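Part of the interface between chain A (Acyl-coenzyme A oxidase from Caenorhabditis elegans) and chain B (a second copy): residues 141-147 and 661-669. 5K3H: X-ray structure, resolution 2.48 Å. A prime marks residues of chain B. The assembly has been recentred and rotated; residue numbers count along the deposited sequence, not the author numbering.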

# COMPACT_ATOMS: atom_id res chain seq x y z
N LEU A 141 15.49 26.45 21.40
CA LEU A 141 14.64 25.89 22.45
C LEU A 141 13.50 26.84 22.78
O LEU A 141 12.36 26.41 22.99
N ARG A 142 13.76 28.14 22.75
CA ARG A 142 12.74 29.14 23.02
C ARG A 142 11.86 29.41 21.81
O ARG A 142 10.91 30.20 21.91
N ARG A 143 12.16 28.77 20.68
CA ARG A 143 11.39 28.88 19.44
C ARG A 143 11.41 30.29 18.88
O ARG A 143 10.44 30.75 18.26
N GLU A 144 12.53 31.00 19.09
CA GLU A 144 12.73 32.27 18.40
C GLU A 144 13.05 32.05 16.93
O GLU A 144 12.81 32.94 16.11
N ILE A 145 13.56 30.87 16.59
CA ILE A 145 13.89 30.50 15.22
C ILE A 145 13.30 29.12 14.96
O ILE A 145 12.96 28.37 15.88
N ILE A 146 13.15 28.81 13.68
CA ILE A 146 12.66 27.51 13.23
C ILE A 146 13.76 26.90 12.37
O ILE A 146 14.22 27.52 11.40
N GLY A 147 14.20 25.70 12.75
CA GLY A 147 15.32 25.07 12.10
C GLY A 147 14.99 23.66 11.65
O GLY A 147 13.95 23.09 11.99
N TYR B 661 0.72 33.17 11.68
CA TYR B 661 1.24 32.46 12.83
C TYR B 661 2.74 32.31 12.65
O TYR B 661 3.32 32.88 11.72
N LEU B 662 3.40 31.60 13.55
CA LEU B 662 4.79 31.22 13.29
C LEU B 662 5.75 32.40 13.39
O LEU B 662 6.63 32.39 14.26
N LYS B 663 5.66 33.39 12.50
CA LYS B 663 6.53 34.55 12.69
C LYS B 663 6.06 35.41 13.85
O LYS B 663 6.89 35.77 14.70
N PRO B 664 4.77 35.77 13.97
CA PRO B 664 4.33 36.35 15.25
C PRO B 664 4.77 35.52 16.45
O PRO B 664 5.24 36.07 17.46
N MET B 665 4.68 34.19 16.34
CA MET B 665 5.11 33.32 17.43
C MET B 665 6.58 33.51 17.76
O MET B 665 6.97 33.55 18.93
N MET B 666 7.43 33.60 16.73
CA MET B 666 8.86 33.75 16.99
C MET B 666 9.18 35.12 17.56
O MET B 666 9.91 35.23 18.55
N GLU B 667 8.60 36.18 16.97
CA GLU B 667 8.84 37.54 17.44
C GLU B 667 8.49 37.68 18.92
O GLU B 667 9.27 38.26 19.69
N LYS B 668 7.36 37.10 19.33
CA LYS B 668 6.94 37.18 20.73
C LYS B 668 7.98 36.58 21.68
O LYS B 668 8.09 37.02 22.83
N ALA B 669 8.78 35.64 21.21
CA ALA B 669 9.75 34.97 22.07
C ALA B 669 11.05 35.75 22.02
O ALA B 669 11.16 36.71 21.27

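A short helix can pack against an irregular segment without a single hydrogen bond between them, using apolar side chains and backbone contacts. The contact between residues 661-669 of chain B and 141-147 of chain A in this acyl-coenzyme A oxidase is a worked example: no hydrogen bond or salt bridge crosses it, and the two stretches together bury 391 Å².

The chain B stretch opens with Tyr661′, which is out of reach of chain A. Leu662′ follows at the N-cap position, its CB directed sideways and its chi1 of -100° lying between the usual wells. Leu662′ CG lies 4.0 Å from CD1 of Ile146, whose CB points toward chain B and whose m, t rotamer extends the chain to that methyl. Lys663′ turns its CB away, its NZ hydrogen-bonded elsewhere in the structure, and Pro664′ is too distant to take part.

Within the first turn of the helix, Met665′ (t, t, p) starts sideways, but its end comes nearer: Met665′ CE is 4.2 Å from Ile146 CD1. That one methyl of Ile146 thus meets both Leu662′ and Met665′.

Met666′ is the centre of the contact and has more of its surface covered by the other stretch (76 Å²) than any other residue here. Met666′ CA sits 4.4 Å from Glu144 CA. Its CB points sideways, and the m, t, m side chain lies against the chain A backbone. Met666′ CG packs 3.3 Å from the carbonyl O of Arg143, and Met666′ SD lies 3.2 Å from Glu144 O, 3.6 Å from Ile145 CA and 3.7 Å from Ile146 CG1. Its contacts are thus mostly with backbone, and its SD is also hydrogen-bonded elsewhere in the structure. Arg143 has positive phi in a Schellman motif, where the preceding helix ends; its own side chain leads away at its end. The CB of Ile145 points away, and its CA is what Met666′ SD touches.

Glu667′ faces away and Lys668′ remains out of reach. Ala669′ closes the contact with its CB pointing toward chain A, Ala669′ CB lying 3.5 Å from Arg142 O and 3.9 Å from CG of Glu144. Nearby, Arg142 (m, t, p) and Glu144 (m, t) form a salt bridge within chain A, NE of Arg142 donating to OE2 of Glu144 at 3.0 Å. The pairing satisfies charge within its own chain, and Glu144 OE1 bonds to a residue adjoining the stretches, while the aliphatic part of Glu144 packs against Ala669′, Glu144 CG being 3.8 Å from Ala669′ C.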

# COMPACT_ATOMS: atom_id res chain seq x y z
CB LEU A 141 15.49 25.61 23.69
CG LEU A 141 16.41 24.41 23.62
CD1 LEU A 141 17.40 24.44 24.77
CD2 LEU A 141 15.57 23.17 23.73
CB ARG A 142 13.41 30.44 23.48
CG ARG A 142 14.13 30.36 24.83
CD ARG A 142 14.95 31.63 25.04
NE ARG A 142 14.13 32.83 24.92
CZ ARG A 142 13.38 33.33 25.90
NH1 ARG A 142 13.37 32.74 27.09
NH2 ARG A 142 12.65 34.42 25.68
CB ARG A 143 9.96 28.36 19.63
CG ARG A 143 9.94 26.93 20.17
CD ARG A 143 8.54 26.35 20.24
NE ARG A 143 8.57 24.89 20.15
CZ ARG A 143 7.60 24.09 20.57
NH1 ARG A 143 6.51 24.59 21.12
NH2 ARG A 143 7.72 22.77 20.45
CB GLU A 144 13.87 33.06 19.05
CG GLU A 144 13.65 33.40 20.50
CD GLU A 144 14.81 34.17 21.08
OE1 GLU A 144 15.52 34.85 20.31
OE2 GLU A 144 15.05 34.05 22.30
CB ILE A 145 15.41 30.53 14.95
CG1 ILE A 145 16.17 29.61 15.92
CG2 ILE A 145 15.93 31.95 15.03
CD1 ILE A 145 17.68 29.54 15.64
CB ILE A 146 11.33 27.62 12.46
CG1 ILE A 146 10.23 28.23 13.33
CG2 ILE A 146 10.86 26.25 11.98
CD1 ILE A 146 8.92 28.45 12.61
CB TYR B 661 0.57 31.09 12.98
CG TYR B 661 -0.95 31.08 12.89
CD1 TYR B 661 -1.74 31.61 13.90
CD2 TYR B 661 -1.59 30.51 11.80
CE1 TYR B 661 -3.11 31.58 13.83
CE2 TYR B 661 -2.96 30.48 11.71
CZ TYR B 661 -3.73 31.01 12.74
OH TYR B 661 -5.12 30.98 12.67
CB LEU B 662 4.92 30.53 11.92
CG LEU B 662 5.00 29.00 11.90
CD1 LEU B 662 3.96 28.36 12.81
CD2 LEU B 662 4.86 28.48 10.46
CB LYS B 663 6.72 35.31 11.38
CG LYS B 663 7.83 36.37 11.45
CD LYS B 663 8.03 37.04 10.09
CE LYS B 663 6.92 38.04 9.76
NZ LYS B 663 7.20 38.73 8.46
CB PRO B 664 2.80 36.38 15.11
CG PRO B 664 2.58 36.57 13.62
CD PRO B 664 3.70 35.79 12.96
CB MET B 665 4.83 31.86 17.06
CG MET B 665 5.37 30.85 18.06
SD MET B 665 5.48 29.23 17.26
CE MET B 665 6.84 29.53 16.12
CB MET B 666 9.65 33.50 15.70
CG MET B 666 9.75 32.05 15.28
SD MET B 666 10.85 31.83 13.84
CE MET B 666 9.82 32.51 12.52
CB GLU B 667 8.04 38.52 16.58
CG GLU B 667 8.78 38.95 15.29
CD GLU B 667 7.85 39.31 14.11
OE1 GLU B 667 8.37 39.46 12.97
OE2 GLU B 667 6.62 39.47 14.31
CB LYS B 668 5.60 36.44 20.85
CG LYS B 668 4.87 36.51 22.18
CD LYS B 668 3.62 35.64 22.09
CE LYS B 668 2.85 35.54 23.41
NZ LYS B 668 1.67 34.62 23.29
CB ALA B 669 9.96 33.52 21.64